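Local structure of ABC transporter substrate-binding protein (Vibrio cholerae, 3LKV) at residues I76-A81 and G150-V155; A199-T204 and G225-Y230; L110-K115 and S265-V270; L120-P125 and F241-I246. The protein probably serves as the substrate-binding component of an ABC transporter, a zinc-bearing protein that holds a phenylalanine in the cleft between its two lobes. One frame throughout, in Å; residues are numbered along the deposited sequence.

Contact 1: I76-A81 and G150-V155; sequences IATPTA and GEANAV. With PHE (phenylalanine), chain B.
Two helix beginnings meet across the cleft of this two-lobed periplasmic-binding fold: residues 76-81 turn from strand 72-76 into helix 78-87 of one lobe, and residues 150-155 open helix 152-167 of the other. The backbones stay well apart, with 6.5 Å between Thr78 CA and Asn153 CA, and no hydrogen bond joins the two segments directly. Ala77 and Glu151 are the respective N-caps, and Thr80 OG1 reaches back to Ile76 O, ahead of the first turn. The carboxylate of the bound phenylalanine lies between them, bonded by Thr78 and packed on by Asn153, an instance of an anion received at a helix N terminus. Thr78 N donates to ligand OXT at 2.8 Å along a nearly straight path (168°). With OG1 turned beside that same nitrogen (chi1 -68°), the hydroxyl bonds ligand O at 2.7 Å, so one residue grips both carboxylate oxygens. The helix end would be expected to favour the charged form of that group. Thr78 CG2, anti to its own N, faces away from this bond and comes to 4.2 Å from Ala152 CB. From the other lobe Asn153 runs antiparallel alongside Thr78, bringing OD1 to 3.5 Å from Thr78 CB. The amide is fixed through ND2, which donates to Glu151 OE1 at 3.0 Å, nearly in the amide plane and on the anti lone pair, and also to Ile201 O. Glu151 OE2 is hydrogen-bonded to Thr204 OG1. Asn153 CG is wedged between backbone N and carbonyl carbon, and CB rests 3.3 Å from ligand O.

Contact 2: A199-T204 and G225-Y230; sequences ALIDNT and GAATSY. With PHE (phenylalanine), chain B.
Hydrogen bonds define how residues 199-204 and 225-230 lie together at the ligand-facing edge of the mixed sheet, in one lobe of the periplasmic-binding fold. Ala199 and Gly225 form a parallel beta bridge at the ends of two adjacent strands, and Ala226 N donates to Ala199 O at 3.0 Å, nearly along the C=O axis. One residue on, Tyr230 OH donates to Leu200 O at 2.8 Å, from 31° above the carbonyl plane. That carbonyl also takes a weak bond from Asp202 N, which closes an inverse gamma turn centred on Ile201. Here the last carbonyl of the strand and the next one after it are both met by a neighbouring segment. The Tyr230 ring presents its edge to these two oxygens.

Apolar packing fills in around these bonds. Ala227 CB sits over the centre of one face of the Tyr230 ring, 3.9 Å above the plane. Ala199 CB touches ring atom CD2 at 3.6 Å. Ile201 bends its CG1 branch back over Ala226, with CG1 3.7 Å from Ala226 CB, and carries CD1 on to Ala227.

Ligand contacts come chiefly from Ile201 and Asn203. Asn203 ND2 donates to phenylalanine OXT at 2.9 Å (158°), its OD1 being bonded to His19. Ile201 CG2 presses to 3.0 Å from the ligand nitrogen, a group probably charged.

The contact joins the C-terminal ends of strands 196-199 and 223-225, just ahead of helix 203-207 and leading into the weakly bonded helix around 228-232, with helix 209-218 packed against Ala199 and Tyr230 and helix 152-167 against Leu200 and Ile201.

Contact 3: L110-K115 and S265-V270; sequences LEQPGK and SLDVQV. With ZN (zinc ion), chain D.
The loop 110-115 runs past residues 265-270 with CA atoms 4.9 Å apart at Leu110 and Val268, the two backbones joined by an almost linear bond (174°) from Val268 N to Leu110 O at 3.0 Å. This places the loop beside the lead-in to strand 269-270, an outermost strand of the parallel sheet in one lobe of the periplasmic-binding fold. A zinc ion links the pair. Glu111 OE2 binds it at 1.8 Å and Asp267 OD2 at 2.0 Å, each carboxylate giving one close oxygen. The two side chains run alongside one another in the same sense, their carboxylate planes 54° apart; Glu111 gets there by bending at chi2. Two acidic groups this close would repel each other, and the metal probably offsets that charge. Asp267 OD1, the oxygen that does not bind the metal, is gripped twice from above its carboxylate plane, by Gln112 N at 2.9 Å and by Gln112 NE2 at 2.8 Å. The folded Gln112 chain sets its amide 82° to that carboxylate and lets NE2 also donate to Ser265 O. The two bonds to OD1 probably fix the rotation of the Asp267 carboxylate. Away from the ion, Pro113 CG leans on Val268 CG2, Leu110 CD1 reaches Val270 CG2, and Leu110 CD2 is squeezed to 3.4 Å from Val268 CG1.

Contact 4: L120-P125 and F241-I246; sequences LSDLSP and FDYYQI. With PHE (phenylalanine), chain B.
Both segments belong to the hinge of the two-lobed periplasmic-binding fold: residues 120-125 leave strand 117-121 of the parallel sheet for helix 126-136, and residues 241-246 come from strand 237-240 of the mixed sheet into helix 243-258. Both crossings line the ligand: Asp122 bonds its nitrogen and Tyr243 lies by its ring.

Polar contacts centre on Asp122 OD2. Tyr243 OH donates to it at a very short 2.5 Å, on the anti lone pair, and the ligand ammonium donates to the same oxygen at 2.8 Å. Asp122 CG is wedged between backbone N and carbonyl carbon (chi1 65°), and its carboxylate stands 78° to the Tyr243 ring, meeting that ring at its edge. The ammonium would be expected to keep this buried aspartate ionised. Asp242, the N-cap of helix 243-258, accepts through OD1 from Gln245 N at 3.3 Å and weakly from Tyr244 N.

Ring-edge contacts come next. Phe241 turns its edge to two hinge carbonyls, with CE2 3.3 Å from Asp122 O and CZ 3.3 Å from Leu123 O, so polarised ring hydrogens probably face the oxygens.

Packing completes the interface. Pro125 CD touches Phe241 CZ at 4.3 Å, and Ile246 CD1 lies against Asp122 CB. Leu120 CD1 packs against the helix backbone at Ile246 O, with Thr250 and Tyr253 of the same helix also touching this leucine. On one face of the Tyr243 ring sits Phe241 CB, displaced toward the rim, while the ligand ring approaches obliquely, its CE2 3.5 Å from Tyr243 OH.

How the contacts relate
Contacts 1, 2 and 4 surround one phenylalanine, whose carboxylate is shared by contacts 1 and 2 and whose amino group goes to contact 4; Thr99 and Ala97 add further bonds. Contact 1 meets contact 2 through Glu151 OE2 and Thr204 OG1, 2.6 Å apart, and through Glu151 OE1 and Asn203 N at 2.9 Å. Contact 2 packs on contact 4 where Ile201 CG1 nears Ser124 OG at 3.1 Å. Contact 3 stands off, its Val270 side chain about 11 Å from the phenylalanine, yet joins contact 4 within the parallel sheet by a probable hydrogen bond between Gln269 O and Ser121 N (2.8 Å). The zinc of contact 3 is about 14 Å from the Leu120 side chain.

Contact 1: I76-A81 and G150-V155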
loop_
_atom_site.group_PDB
_atom_site.type_symbol
_atom_site.label_atom_id
_atom_site.label_comp_id
_atom_site.label_asym_id
_atom_site.label_seq_id
_atom_site.Cartn_x
_atom_site.Cartn_y
_atom_site.Cartn_z
ATOM N N ILE A 76 -0.133 11.526 13.371
ATOM C CA ILE A 76 -0.759 12.393 12.427
ATOM C C ILE A 76 -2.104 12.852 13.060
ATOM O O ILE A 76 -3.017 12.033 13.280
ATOM C CB ILE A 76 -1.049 11.660 11.122
ATOM C CG1 ILE A 76 0.213 11.131 10.472
ATOM C CG2 ILE A 76 -1.786 12.560 10.168
ATOM C CD1 ILE A 76 -0.055 10.306 9.128
ATOM N N ALA A 77 -2.201 14.156 13.319
ATOM C CA ALA A 77 -3.358 14.813 13.936
ATOM C C ALA A 77 -3.205 14.824 15.453
ATOM O O ALA A 77 -2.470 14.028 16.038
ATOM C CB ALA A 77 -4.712 14.209 13.483
ATOM N N THR A 78 -3.894 15.758 16.085
ATOM C CA THR A 78 -3.636 16.088 17.486
ATOM C C THR A 78 -3.962 14.981 18.485
ATOM O O THR A 78 -3.163 14.686 19.375
ATOM C CB THR A 78 -4.339 17.422 17.867
ATOM O OG1 THR A 78 -3.686 18.481 17.160
ATOM C CG2 THR A 78 -4.233 17.689 19.367
ATOM N N PRO A 79 -5.149 14.373 18.368
ATOM C CA PRO A 79 -5.545 13.408 19.422
ATOM C C PRO A 79 -4.642 12.162 19.423
ATOM O O PRO A 79 -4.267 11.682 20.473
ATOM C CB PRO A 79 -7.006 13.074 19.097
ATOM C CG PRO A 79 -7.448 14.090 18.136
ATOM C CD PRO A 79 -6.223 14.629 17.417
ATOM N N THR A 80 -4.187 11.719 18.261
ATOM C CA THR A 80 -3.320 10.537 18.207
ATOM C C THR A 80 -1.929 10.941 18.658
ATOM O O THR A 80 -1.310 10.199 19.386
ATOM C CB THR A 80 -3.325 9.921 16.805
ATOM O OG1 THR A 80 -3.718 10.929 15.863
ATOM C CG2 THR A 80 -4.391 8.787 16.728
ATOM N N ALA A 81 -1.485 12.162 18.326
ATOM C CA ALA A 81 -0.190 12.626 18.844
ATOM C C ALA A 81 -0.210 12.685 20.350
ATOM O O ALA A 81 0.730 12.251 20.984
ATOM C CB ALA A 81 0.225 13.974 18.255
ATOM N N GLY A 150 -13.636 18.447 22.419
ATOM C CA GLY A 150 -12.650 17.406 22.792
ATOM C C GLY A 150 -11.370 17.439 21.970
ATOM O O GLY A 150 -10.431 16.754 22.302
ATOM N N GLU A 151 -11.306 18.251 20.907
ATOM C CA GLU A 151 -10.099 18.353 20.111
ATOM C C GLU A 151 -9.331 19.643 20.392
ATOM O O GLU A 151 -9.768 20.736 20.015
ATOM C CB GLU A 151 -10.450 18.314 18.631
ATOM C CG GLU A 151 -10.898 16.963 18.081
ATOM C CD GLU A 151 -11.055 16.985 16.527
ATOM O OE1 GLU A 151 -10.204 17.540 15.765
ATOM O OE2 GLU A 151 -12.041 16.384 16.079
ATOM N N ALA A 152 -8.137 19.519 20.958
ATOM C CA ALA A 152 -7.386 20.710 21.357
ATOM C C ALA A 152 -7.114 21.586 20.138
ATOM O O ALA A 152 -7.011 22.813 20.245
ATOM C CB ALA A 152 -6.051 20.350 22.121
ATOM N N ASN A 153 -6.960 20.974 18.976
ATOM C CA ASN A 153 -6.812 21.786 17.772
ATOM C C ASN A 153 -7.999 22.705 17.528
ATOM O O ASN A 153 -7.796 23.880 17.180
ATOM C CB ASN A 153 -6.578 20.962 16.496
ATOM C CG ASN A 153 -7.445 19.804 16.416
ATOM O OD1 ASN A 153 -7.397 18.925 17.302
ATOM N ND2 ASN A 153 -8.273 19.745 15.366
ATOM N N ALA A 154 -9.218 22.182 17.743
ATOM C CA ALA A 154 -10.422 22.988 17.498
ATOM C C ALA A 154 -10.487 24.129 18.516
ATOM O O ALA A 154 -10.828 25.256 18.166
ATOM C CB ALA A 154 -11.704 22.133 17.553
ATOM N N VAL A 155 -10.151 23.827 19.766
ATOM C CA VAL A 155 -10.181 24.807 20.844
ATOM C C VAL A 155 -9.202 25.918 20.533
ATOM O O VAL A 155 -9.577 27.104 20.541
ATOM C CB VAL A 155 -9.939 24.158 22.226
ATOM C CG1 VAL A 155 -9.771 25.253 23.392
ATOM C CG2 VAL A 155 -11.102 23.199 22.557
HETATM N N PHE B . -4.635 19.986 12.186
HETATM C CA PHE B . -5.630 18.924 12.614
HETATM C C PHE B . -5.232 18.411 14.025
HETATM O O PHE B . -4.467 19.148 14.713
HETATM C CB PHE B . -5.751 17.796 11.578
HETATM C CG PHE B . -6.580 18.185 10.357
HETATM C CD1 PHE B . -7.977 18.312 10.456
HETATM C CD2 PHE B . -5.984 18.444 9.142
HETATM C CE1 PHE B . -8.725 18.689 9.387
HETATM C CE2 PHE B . -6.727 18.812 8.062
HETATM C CZ PHE B . -8.096 18.950 8.156
HETATM O OXT PHE B . -5.651 17.341 14.520
#

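Contact 2: A199-T204 and G225-Y230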
loop_
_atom_site.group_PDB
_atom_site.type_symbol
_atom_site.label_atom_id
_atom_site.label_comp_id
_atom_site.label_asym_id
_atom_site.label_seq_id
_atom_site.Cartn_x
_atom_site.Cartn_y
_atom_site.Cartn_z
ATOM N N ALA A 199 -15.792 26.020 7.902
ATOM C CA ALA A 199 -15.484 24.627 8.164
ATOM C C ALA A 199 -13.999 24.607 8.589
ATOM O O ALA A 199 -13.109 24.770 7.767
ATOM C CB ALA A 199 -15.731 23.760 6.892
ATOM N N LEU A 200 -13.737 24.464 9.871
ATOM C CA LEU A 200 -12.371 24.572 10.323
ATOM C C LEU A 200 -11.585 23.251 10.294
ATOM O O LEU A 200 -12.101 22.176 9.942
ATOM C CB LEU A 200 -12.291 25.271 11.688
ATOM C CG LEU A 200 -13.100 24.823 12.853
ATOM C CD1 LEU A 200 -12.868 23.430 12.964
ATOM C CD2 LEU A 200 -12.676 25.541 14.119
ATOM N N ILE A 201 -10.306 23.397 10.624
ATOM C CA ILE A 201 -9.361 22.290 10.766
ATOM C C ILE A 201 -9.669 21.527 12.050
ATOM O O ILE A 201 -9.013 21.690 13.115
ATOM C CB ILE A 201 -7.918 22.816 10.692
ATOM C CG1 ILE A 201 -7.710 23.511 9.352
ATOM C CG2 ILE A 201 -6.819 21.682 10.911
ATOM C CD1 ILE A 201 -7.981 22.624 8.094
ATOM N N ASP A 202 -10.673 20.679 11.914
ATOM C CA ASP A 202 -11.143 19.834 12.992
ATOM C C ASP A 202 -11.424 18.481 12.354
ATOM O O ASP A 202 -12.093 18.426 11.338
ATOM C CB ASP A 202 -12.422 20.474 13.535
ATOM C CG ASP A 202 -13.214 19.608 14.500
ATOM O OD1 ASP A 202 -13.541 18.427 14.167
ATOM O OD2 ASP A 202 -13.572 20.167 15.606
ATOM N N ASN A 203 -10.949 17.405 12.978
ATOM C CA ASN A 203 -11.106 16.044 12.450
ATOM C C ASN A 203 -12.534 15.510 12.416
ATOM O O ASN A 203 -12.908 14.764 11.527
ATOM C CB ASN A 203 -10.212 15.091 13.274
ATOM C CG ASN A 203 -8.737 15.454 13.150
ATOM O OD1 ASN A 203 -8.145 15.293 12.056
ATOM N ND2 ASN A 203 -8.145 15.988 14.232
ATOM N N THR A 204 -13.337 15.916 13.389
ATOM C CA THR A 204 -14.739 15.554 13.453
ATOM C C THR A 204 -15.498 16.216 12.327
ATOM O O THR A 204 -16.279 15.566 11.641
ATOM C CB THR A 204 -15.380 16.000 14.771
ATOM O OG1 THR A 204 -14.548 15.599 15.888
ATOM C CG2 THR A 204 -16.788 15.380 14.910
ATOM N N GLY A 225 -14.005 26.802 3.447
ATOM C CA GLY A 225 -13.186 25.728 3.961
ATOM C C GLY A 225 -11.771 26.126 4.363
ATOM O O GLY A 225 -11.078 26.848 3.650
ATOM N N ALA A 226 -11.304 25.600 5.474
ATOM C CA ALA A 226 -9.906 25.835 5.896
ATOM C C ALA A 226 -8.979 24.807 5.235
ATOM O O ALA A 226 -7.747 24.851 5.385
ATOM C CB ALA A 226 -9.831 25.792 7.439
ATOM N N ALA A 227 -9.580 23.869 4.518
ATOM C CA ALA A 227 -8.846 22.791 3.853
ATOM C C ALA A 227 -9.403 22.623 2.451
ATOM O O ALA A 227 -10.608 22.677 2.254
ATOM C CB ALA A 227 -8.993 21.460 4.629
ATOM N N THR A 228 -8.525 22.330 1.519
ATOM C CA THR A 228 -8.858 22.053 0.105
ATOM C C THR A 228 -9.792 20.870 -0.060
ATOM O O THR A 228 -10.686 20.892 -0.912
ATOM C CB THR A 228 -7.583 21.770 -0.661
ATOM O OG1 THR A 228 -6.710 22.873 -0.472
ATOM C CG2 THR A 228 -7.825 21.555 -2.148
ATOM N N SER A 229 -9.603 19.840 0.756
ATOM C CA SER A 229 -10.497 18.694 0.724
ATOM C C SER A 229 -11.951 19.176 0.934
ATOM O O SER A 229 -12.887 18.564 0.443
ATOM C CB SER A 229 -10.093 17.636 1.762
ATOM O OG SER A 229 -9.960 18.211 3.083
ATOM N N TYR A 230 -12.155 20.284 1.629
ATOM C CA TYR A 230 -13.536 20.718 1.831
ATOM C C TYR A 230 -14.173 21.321 0.553
ATOM O O TYR A 230 -15.370 21.135 0.330
ATOM C CB TYR A 230 -13.647 21.699 2.973
ATOM C CG TYR A 230 -13.140 21.225 4.320
ATOM C CD1 TYR A 230 -12.973 19.895 4.614
ATOM C CD2 TYR A 230 -12.921 22.141 5.329
ATOM C CE1 TYR A 230 -12.521 19.492 5.842
ATOM C CE2 TYR A 230 -12.504 21.759 6.578
ATOM C CZ TYR A 230 -12.285 20.442 6.831
ATOM O OH TYR A 230 -11.865 20.103 8.085
HETATM N N PHE B . -4.635 19.986 12.186
HETATM C CA PHE B . -5.630 18.924 12.614
HETATM C C PHE B . -5.232 18.411 14.025
HETATM O O PHE B . -4.467 19.148 14.713
HETATM C CB PHE B . -5.751 17.796 11.578
HETATM C CG PHE B . -6.580 18.185 10.357
HETATM C CD1 PHE B . -7.977 18.312 10.456
HETATM C CD2 PHE B . -5.984 18.444 9.142
HETATM C CE1 PHE B . -8.725 18.689 9.387
HETATM C CE2 PHE B . -6.727 18.812 8.062
HETATM C CZ PHE B . -8.096 18.950 8.156
HETATM O OXT PHE B . -5.651 17.341 14.520
#

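Contact 3: L110-K115 and S265-V270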
loop_
_atom_site.group_PDB
_atom_site.type_symbol
_atom_site.label_atom_id
_atom_site.label_comp_id
_atom_site.label_asym_id
_atom_site.label_seq_id
_atom_site.Cartn_x
_atom_site.Cartn_y
_atom_site.Cartn_z
ATOM N N LEU A 110 7.915 25.748 20.532
ATOM C CA LEU A 110 8.319 25.300 19.196
ATOM C C LEU A 110 9.853 25.270 18.984
ATOM O O LEU A 110 10.352 24.367 18.333
ATOM C CB LEU A 110 7.652 26.165 18.156
ATOM C CG LEU A 110 6.122 26.184 18.246
ATOM C CD1 LEU A 110 5.573 27.243 17.252
ATOM C CD2 LEU A 110 5.526 24.791 18.029
ATOM N N GLU A 111 10.584 26.223 19.569
ATOM C CA GLU A 111 12.049 26.270 19.423
ATOM C C GLU A 111 12.723 25.281 20.369
ATOM O O GLU A 111 12.561 25.363 21.570
ATOM C CB GLU A 111 12.552 27.700 19.687
ATOM C CG GLU A 111 14.119 27.952 19.535
ATOM C CD GLU A 111 14.652 27.687 18.102
ATOM O OE1 GLU A 111 13.856 27.745 17.167
ATOM O OE2 GLU A 111 15.874 27.398 17.905
ATOM N N GLN A 112 13.474 24.326 19.852
ATOM C CA GLN A 112 14.223 23.419 20.742
ATOM C C GLN A 112 13.296 22.718 21.807
ATOM O O GLN A 112 13.452 22.859 23.010
ATOM C CB GLN A 112 15.395 24.188 21.408
ATOM C CG GLN A 112 16.547 24.571 20.406
ATOM C CD GLN A 112 17.093 23.352 19.681
ATOM O OE1 GLN A 112 17.845 22.569 20.260
ATOM N NE2 GLN A 112 16.703 23.169 18.418
ATOM N N PRO A 113 12.333 21.947 21.337
ATOM C CA PRO A 113 11.352 21.428 22.266
ATOM C C PRO A 113 11.951 20.638 23.418
ATOM O O PRO A 113 11.375 20.589 24.494
ATOM C CB PRO A 113 10.429 20.577 21.398
ATOM C CG PRO A 113 10.967 20.640 19.996
ATOM C CD PRO A 113 11.998 21.711 19.926
ATOM N N GLY A 114 13.073 19.997 23.186
ATOM C CA GLY A 114 13.935 19.545 24.285
ATOM C C GLY A 114 13.568 18.180 24.858
ATOM O O GLY A 114 14.282 17.698 25.678
ATOM N N LYS A 115 12.473 17.544 24.453
ATOM C CA LYS A 115 12.255 16.202 24.965
ATOM C C LYS A 115 12.219 15.169 23.823
ATOM O O LYS A 115 13.038 15.267 22.905
ATOM C CB LYS A 115 11.020 16.180 25.853
ATOM C CG LYS A 115 11.147 17.106 27.053
ATOM C CD LYS A 115 9.744 17.260 27.666
ATOM C CE LYS A 115 9.749 17.105 29.175
ATOM N NZ LYS A 115 9.718 18.439 29.844
ATOM N N SER A 265 16.000 18.353 19.636
ATOM C CA SER A 265 16.948 19.322 19.132
ATOM C C SER A 265 16.448 19.790 17.792
ATOM O O SER A 265 17.094 20.582 17.174
ATOM C CB SER A 265 18.356 18.716 18.950
ATOM O OG SER A 265 18.405 17.905 17.726
ATOM N N LEU A 266 15.302 19.282 17.333
ATOM C CA LEU A 266 14.773 19.732 16.055
ATOM C C LEU A 266 13.610 20.692 16.294
ATOM O O LEU A 266 12.615 20.329 16.941
ATOM C CB LEU A 266 14.323 18.564 15.217
ATOM C CG LEU A 266 15.364 17.505 14.872
ATOM C CD1 LEU A 266 14.737 16.330 14.172
ATOM C CD2 LEU A 266 16.514 18.055 13.987
ATOM N N ASP A 267 13.741 21.914 15.790
ATOM C CA ASP A 267 12.669 22.892 15.902
ATOM C C ASP A 267 11.382 22.430 15.207
ATOM O O ASP A 267 11.418 21.824 14.145
ATOM C CB ASP A 267 13.047 24.269 15.322
ATOM C CG ASP A 267 14.254 24.880 15.953
ATOM O OD1 ASP A 267 14.576 24.562 17.160
ATOM O OD2 ASP A 267 14.918 25.705 15.211
ATOM N N VAL A 268 10.251 22.769 15.793
ATOM C CA VAL A 268 8.966 22.487 15.196
ATOM C C VAL A 268 8.740 23.445 14.010
ATOM O O VAL A 268 8.883 24.633 14.124
ATOM C CB VAL A 268 7.842 22.627 16.231
ATOM C CG1 VAL A 268 6.419 22.636 15.542
ATOM C CG2 VAL A 268 7.942 21.549 17.233
ATOM N N GLN A 269 8.344 22.923 12.875
ATOM C CA GLN A 269 8.139 23.744 11.715
ATOM C C GLN A 269 6.662 24.096 11.577
ATOM O O GLN A 269 5.797 23.250 11.795
ATOM C CB GLN A 269 8.575 22.930 10.506
ATOM C CG GLN A 269 8.518 23.654 9.200
ATOM C CD GLN A 269 9.709 24.569 9.070
ATOM O OE1 GLN A 269 10.847 24.160 9.382
ATOM N NE2 GLN A 269 9.459 25.828 8.650
ATOM N N VAL A 270 6.369 25.337 11.203
ATOM C CA VAL A 270 4.989 25.734 10.962
ATOM C C VAL A 270 4.748 25.800 9.460
ATOM O O VAL A 270 5.514 26.415 8.769
ATOM C CB VAL A 270 4.677 27.080 11.671
ATOM C CG1 VAL A 270 3.194 27.421 11.501
ATOM C CG2 VAL A 270 5.052 26.995 13.199
HETATM ZN ZN ZN D . 16.256 26.656 16.326
#

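Contact 4: L120-P125 and F241-I246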
loop_
_atom_site.group_PDB
_atom_site.type_symbol
_atom_site.label_atom_id
_atom_site.label_comp_id
_atom_site.label_asym_id
_atom_site.label_seq_id
_atom_site.Cartn_x
_atom_site.Cartn_y
_atom_site.Cartn_z
ATOM N N LEU A 120 5.693 18.893 12.895
ATOM C CA LEU A 120 5.179 19.907 11.978
ATOM C C LEU A 120 3.759 20.338 12.353
ATOM O O LEU A 120 2.860 19.508 12.570
ATOM C CB LEU A 120 5.185 19.369 10.567
ATOM C CG LEU A 120 6.396 19.616 9.666
ATOM C CD1 LEU A 120 6.718 18.529 8.581
ATOM C CD2 LEU A 120 6.161 20.974 8.965
ATOM N N SER A 121 3.567 21.648 12.384
ATOM C CA SER A 121 2.278 22.237 12.636
ATOM C C SER A 121 1.581 22.760 11.381
ATOM O O SER A 121 2.241 23.394 10.528
ATOM C CB SER A 121 2.439 23.401 13.617
ATOM O OG SER A 121 1.208 24.105 13.699
ATOM N N ASP A 122 0.256 22.553 11.296
ATOM C CA ASP A 122 -0.592 23.125 10.184
ATOM C C ASP A 122 -1.522 24.225 10.688
ATOM O O ASP A 122 -2.699 24.278 10.326
ATOM C CB ASP A 122 -1.417 22.072 9.431
ATOM C CG ASP A 122 -2.476 21.396 10.310
ATOM O OD1 ASP A 122 -2.220 21.315 11.514
ATOM O OD2 ASP A 122 -3.550 20.937 9.809
ATOM N N LEU A 123 -0.972 25.096 11.532
ATOM C CA LEU A 123 -1.737 26.157 12.168
ATOM C C LEU A 123 -2.426 26.991 11.096
ATOM O O LEU A 123 -1.752 27.475 10.254
ATOM C CB LEU A 123 -0.835 27.051 13.003
ATOM C CG LEU A 123 -1.573 28.268 13.597
ATOM C CD1 LEU A 123 -2.700 27.789 14.505
ATOM C CD2 LEU A 123 -0.625 29.211 14.362
ATOM N N SER A 124 -3.769 27.075 11.096
ATOM C CA SER A 124 -4.511 27.824 10.089
ATOM C C SER A 124 -4.329 29.324 10.256
ATOM O O SER A 124 -4.344 29.807 11.349
ATOM C CB SER A 124 -5.984 27.556 10.276
ATOM O OG SER A 124 -6.271 26.212 10.024
ATOM N N PRO A 125 -4.185 30.067 9.163
ATOM C CA PRO A 125 -4.231 31.531 9.277
ATOM C C PRO A 125 -5.695 32.012 9.355
ATOM O O PRO A 125 -6.304 32.458 8.358
ATOM C CB PRO A 125 -3.577 31.992 7.967
ATOM C CG PRO A 125 -3.998 30.901 6.968
ATOM C CD PRO A 125 -4.203 29.612 7.754
ATOM N N PHE A 241 -3.603 24.313 3.352
ATOM C CA PHE A 241 -2.239 23.853 3.047
ATOM C C PHE A 241 -2.291 22.658 2.128
ATOM O O PHE A 241 -3.358 22.069 1.875
ATOM C CB PHE A 241 -1.504 23.449 4.330
ATOM C CG PHE A 241 -1.345 24.569 5.298
ATOM C CD1 PHE A 241 -0.542 25.634 4.986
ATOM C CD2 PHE A 241 -2.033 24.580 6.502
ATOM C CE1 PHE A 241 -0.424 26.726 5.882
ATOM C CE2 PHE A 241 -1.890 25.626 7.375
ATOM C CZ PHE A 241 -1.092 26.718 7.061
ATOM N N ASP A 242 -1.113 22.314 1.634
ATOM C CA ASP A 242 -0.919 21.144 0.801
ATOM C C ASP A 242 -0.445 20.028 1.747
ATOM O O ASP A 242 0.709 19.996 2.136
ATOM C CB ASP A 242 0.123 21.443 -0.298
ATOM C CG ASP A 242 0.404 20.236 -1.180
ATOM O OD1 ASP A 242 0.026 19.086 -0.820
ATOM O OD2 ASP A 242 1.007 20.442 -2.241
ATOM N N TYR A 243 -1.353 19.152 2.147
ATOM C CA TYR A 243 -1.016 18.177 3.187
ATOM C C TYR A 243 -0.040 17.108 2.650
ATOM O O TYR A 243 0.714 16.521 3.421
ATOM C CB TYR A 243 -2.281 17.590 3.836
ATOM C CG TYR A 243 -2.895 18.562 4.791
ATOM C CD1 TYR A 243 -3.864 19.478 4.377
ATOM C CD2 TYR A 243 -2.471 18.613 6.098
ATOM C CE1 TYR A 243 -4.392 20.412 5.289
ATOM C CE2 TYR A 243 -2.967 19.524 6.992
ATOM C CZ TYR A 243 -3.916 20.442 6.601
ATOM O OH TYR A 243 -4.422 21.339 7.517
ATOM N N TYR A 244 -0.044 16.861 1.331
ATOM C CA TYR A 244 0.921 15.897 0.775
ATOM C C TYR A 244 2.331 16.443 1.033
ATOM O O TYR A 244 3.168 15.728 1.508
ATOM C CB TYR A 244 0.651 15.605 -0.706
ATOM C CG TYR A 244 1.677 14.718 -1.334
ATOM C CD1 TYR A 244 1.564 13.345 -1.270
ATOM C CD2 TYR A 244 2.766 15.243 -1.996
ATOM C CE1 TYR A 244 2.523 12.506 -1.841
ATOM C CE2 TYR A 244 3.719 14.410 -2.603
ATOM C CZ TYR A 244 3.601 13.045 -2.502
ATOM O OH TYR A 244 4.551 12.209 -3.081
ATOM N N GLN A 245 2.563 17.731 0.796
ATOM C CA GLN A 245 3.897 18.293 0.996
ATOM C C GLN A 245 4.303 18.352 2.437
ATOM O O GLN A 245 5.490 18.255 2.766
ATOM C CB GLN A 245 4.033 19.698 0.374
ATOM C CG GLN A 245 4.040 19.713 -1.176
ATOM C CD GLN A 245 5.056 18.733 -1.799
ATOM O OE1 GLN A 245 6.146 18.513 -1.262
ATOM N NE2 GLN A 245 4.674 18.137 -2.910
ATOM N N ILE A 246 3.338 18.583 3.300
ATOM C CA ILE A 246 3.607 18.504 4.748
ATOM C C ILE A 246 4.063 17.089 5.111
ATOM O O ILE A 246 4.966 16.896 5.892
ATOM C CB ILE A 246 2.325 18.830 5.564
ATOM C CG1 ILE A 246 1.974 20.313 5.439
ATOM C CG2 ILE A 246 2.483 18.383 7.074
ATOM C CD1 ILE A 246 0.541 20.657 6.034
HETATM N N PHE B . -4.635 19.986 12.186
HETATM C CA PHE B . -5.630 18.924 12.614
HETATM C C PHE B . -5.232 18.411 14.025
HETATM O O PHE B . -4.467 19.148 14.713
HETATM C CB PHE B . -5.751 17.796 11.578
HETATM C CG PHE B . -6.580 18.185 10.357
HETATM C CD1 PHE B . -7.977 18.312 10.456
HETATM C CD2 PHE B . -5.984 18.444 9.142
HETATM C CE1 PHE B . -8.725 18.689 9.387
HETATM C CE2 PHE B . -6.727 18.812 8.062
HETATM C CZ PHE B . -8.096 18.950 8.156
HETATM O OXT PHE B . -5.651 17.341 14.520
#